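Local structure of isocitrate dehydrogenase [NAD] subunit 1 (Saccharomyces cerevisiae, 3BLX) at the interface of chains A and B. The protein forms, with its partner subunit, the octameric mitochondrial enzyme that oxidises and decarboxylates isocitrate to 2-oxoglutarate with NAD(+) in the citric acid cycle. Numbering follows the deposited sequence. Chains: chain A, Isocitrate dehydrogenase [NAD] subunit 1; chain B, Isocitrate dehydrogenase [NAD] subunit 2.

Contacts 1 and 2 lie at the junction of IDH1 and IDH2, a worked example of a probable active site built from two chains. The centres of their C-alpha atoms lie about 10 Å apart, and A:Lys183 and B:Asp248 belong to both. Contact 1 joins the loop after strand 177-182 of chain A to B:Glu141 and B:Tyr142; contact 2 continues along helix 244-258 of chain B, where it meets helix 216-225 of chain A. The two together form one acidic, lysine-bearing site between unlike subunits, which makes their pairing a likely requirement for its shape in the octamer.

Contact 1: the interface of chains A and B. Residues chain A 183, 186-187; chain B 141-142, 248.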
# COMPACT_ATOMS: atom_id res chain seq x y z
N LYS A 183 14.49 -23.67 -10.75
CA LYS A 183 13.75 -24.75 -11.34
C LYS A 183 12.25 -24.43 -11.32
O LYS A 183 11.45 -25.21 -10.84
CB LYS A 183 14.02 -26.02 -10.53
CG LYS A 183 13.92 -27.33 -11.28
CD LYS A 183 14.73 -28.41 -10.58
CE LYS A 183 14.60 -29.76 -11.28
NZ LYS A 183 14.76 -29.68 -12.76
N ILE A 186 8.97 -26.73 -12.54
CA ILE A 186 8.35 -27.74 -11.69
C ILE A 186 7.86 -27.15 -10.38
O ILE A 186 6.69 -27.32 -10.01
CB ILE A 186 9.33 -28.86 -11.37
CG1 ILE A 186 9.73 -29.60 -12.65
CG2 ILE A 186 8.72 -29.80 -10.36
CD1 ILE A 186 10.75 -30.71 -12.42
N MET A 187 8.77 -26.47 -9.67
CA MET A 187 8.49 -25.73 -8.44
C MET A 187 8.00 -24.35 -8.79
O MET A 187 8.67 -23.37 -8.50
CB MET A 187 9.75 -25.57 -7.57
CG MET A 187 10.61 -26.82 -7.39
SD MET A 187 9.75 -28.17 -6.53
CE MET A 187 9.43 -27.39 -4.95
N GLU B 141 10.35 -34.45 -6.65
CA GLU B 141 9.69 -33.22 -7.02
C GLU B 141 8.59 -33.41 -8.05
O GLU B 141 7.85 -32.49 -8.34
CB GLU B 141 10.72 -32.22 -7.53
CG GLU B 141 11.66 -32.78 -8.61
CD GLU B 141 12.88 -31.91 -8.84
OE1 GLU B 141 13.12 -30.99 -8.02
OE2 GLU B 141 13.60 -32.14 -9.83
N TYR B 142 8.47 -34.61 -8.60
CA TYR B 142 7.37 -34.93 -9.52
C TYR B 142 6.04 -35.09 -8.78
O TYR B 142 5.02 -34.57 -9.23
CB TYR B 142 7.69 -36.18 -10.37
CG TYR B 142 8.73 -35.93 -11.44
CD1 TYR B 142 9.48 -34.75 -11.44
CD2 TYR B 142 8.98 -36.89 -12.43
CE1 TYR B 142 10.45 -34.51 -12.41
CE2 TYR B 142 9.96 -36.66 -13.40
CZ TYR B 142 10.69 -35.47 -13.39
OH TYR B 142 11.65 -35.25 -14.35
N ASP B 248 17.17 -34.93 -13.31
CA ASP B 248 17.03 -33.94 -14.38
C ASP B 248 18.37 -33.27 -14.71
O ASP B 248 18.78 -33.24 -15.86
CB ASP B 248 16.01 -32.86 -13.96
CG ASP B 248 14.61 -33.06 -14.59
OD1 ASP B 248 14.50 -33.76 -15.62
OD2 ASP B 248 13.63 -32.50 -14.04
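A:Lys183 sends its side chain across to B:Glu141 and B:Asp248 with CG anti to the backbone N, an extended middle and a bend at the last torsion (chi4 46°) that turns the terminal amine toward B:Asp248. B:Glu141 comes from the other chain with CG between its backbone N and carbonyl carbon (chi1 50°) and runs out extended, crossing the lysine at about a right angle. Its carboxylate therefore lies beside the end of the lysine chain, and B:Glu141 OE2 makes a long salt bridge of 4.0 Å to A:Lys183 NZ. A:Lys183 NZ also donates a hydrogen bond, within a salt bridge, of 3.3 Å to B:Asp248 OD2, met on the anti side and 32° out of the carboxylate plane; B:Asp248 is poorly ordered, so this detail is approximate. Two carboxylates of chain B thus converge on one lysine nitrogen, and an alanine in place of A:Lys183 would probably leave both without this partner across the interface. Next to these acids, A:Ile186 extends CD1 to within 3.8 Å of ring carbon CE1 of B:Tyr142, while its CG2 branch rests 3.5 Å from the backbone O of B:Glu141. A:Lys183 and B:Tyr142 are probably both catalytic, in an active site shared by the unlike subunits. In the fold, the chain A residues follow strand 177-182, B:Glu141 and B:Tyr142 lie between strands 140-140 and 144-148, and B:Asp248 belongs to helix 244-258.

Contact 2: the interface of chains A and B. Residues chain A 183, 217-218, 220; chain B 248-249, 252.
Facing A:Asp217 across the subunit boundary are B:Asp248 and B:Asp252, the group of aspartates that probably binds magnesium, as in the isocitrate and isopropylmalate dehydrogenase family. A:Asp217 and B:Asp248 run alongside each other with their carboxylates heading in a common direction, yet the carboxylate planes stand 88° apart, almost perpendicular. A:Asp217 OD2 and B:Asp248 OD2 are 4.0 Å apart, a proximity of like charges that would probably be costly if unrelieved. In this apo form A:Lys183 NZ contacts both and is likely to ease it, with a salt bridge of 3.3 Å to A:Asp217 OD2 within chain A; B:Asp248 is poorly ordered. A bound metal would be likely to ease the same repulsion. The A:Asp217 carboxylate is directed by chi1 of 47°, with CG between the backbone N and the carbonyl carbon, and its rotation is steadied by the backbone N of A:Asn218, 2.7 Å from A:Asp217 OD1, whose anti lone pair accepts the bond; the angle of 129° at the hydrogen makes it bent. B:Asp252 approaches the backbone of the same residue, its CB 3.5 Å from A:Asp217 O, and its OD2 comes to 4.4 Å from A:Asp217 OD1. Helices 216-225 of chain A and 244-258 of chain B meet here, and an apolar contact accompanies the acids: the CG2 branch of B:Ile249, anti to its backbone N, lies 4.0 Å from A:Ser220 CB.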
# COMPACT_ATOMS: atom_id res chain seq x y z
N LYS A 183 14.49 -23.67 -10.75
CA LYS A 183 13.75 -24.75 -11.34
C LYS A 183 12.25 -24.43 -11.32
O LYS A 183 11.45 -25.21 -10.84
CB LYS A 183 14.02 -26.02 -10.53
CG LYS A 183 13.92 -27.33 -11.28
CD LYS A 183 14.73 -28.41 -10.58
CE LYS A 183 14.60 -29.76 -11.28
NZ LYS A 183 14.76 -29.68 -12.76
N ASP A 217 18.61 -27.33 -14.99
CA ASP A 217 19.10 -28.44 -15.81
C ASP A 217 19.71 -28.00 -17.15
O ASP A 217 20.76 -28.50 -17.55
CB ASP A 217 18.04 -29.54 -16.00
CG ASP A 217 16.69 -28.99 -16.38
OD1 ASP A 217 16.64 -28.00 -17.13
OD2 ASP A 217 15.67 -29.56 -15.92
N ASN A 218 19.05 -27.08 -17.83
CA ASN A 218 19.62 -26.40 -18.99
C ASN A 218 20.90 -25.60 -18.67
O ASN A 218 21.79 -25.50 -19.49
CB ASN A 218 18.55 -25.50 -19.64
CG ASN A 218 19.01 -24.90 -20.98
OD1 ASN A 218 18.91 -23.69 -21.19
ND2 ASN A 218 19.49 -25.75 -21.89
N SER A 220 23.10 -26.42 -16.44
CA SER A 220 24.17 -27.40 -16.25
C SER A 220 24.73 -27.81 -17.59
O SER A 220 25.94 -27.83 -17.78
CB SER A 220 23.70 -28.66 -15.54
OG SER A 220 23.49 -28.40 -14.19
N ASP B 248 17.17 -34.93 -13.31
CA ASP B 248 17.03 -33.94 -14.38
C ASP B 248 18.37 -33.27 -14.71
O ASP B 248 18.78 -33.24 -15.86
CB ASP B 248 16.01 -32.86 -13.96
CG ASP B 248 14.61 -33.06 -14.59
OD1 ASP B 248 14.50 -33.76 -15.62
OD2 ASP B 248 13.63 -32.50 -14.04
N ILE B 249 19.03 -32.74 -13.69
CA ILE B 249 20.27 -31.98 -13.82
C ILE B 249 21.46 -32.82 -14.28
O ILE B 249 22.23 -32.41 -15.15
CB ILE B 249 20.65 -31.35 -12.47
CG1 ILE B 249 19.60 -30.32 -12.05
CG2 ILE B 249 22.01 -30.72 -12.52
CD1 ILE B 249 19.70 -29.97 -10.60
N ASP B 252 21.16 -34.07 -18.00
CA ASP B 252 21.35 -32.96 -18.95
C ASP B 252 22.80 -32.47 -19.00
O ASP B 252 23.27 -31.96 -20.01
CB ASP B 252 20.40 -31.79 -18.63
CG ASP B 252 19.06 -31.88 -19.39
OD1 ASP B 252 18.47 -32.98 -19.49
OD2 ASP B 252 18.58 -30.82 -19.86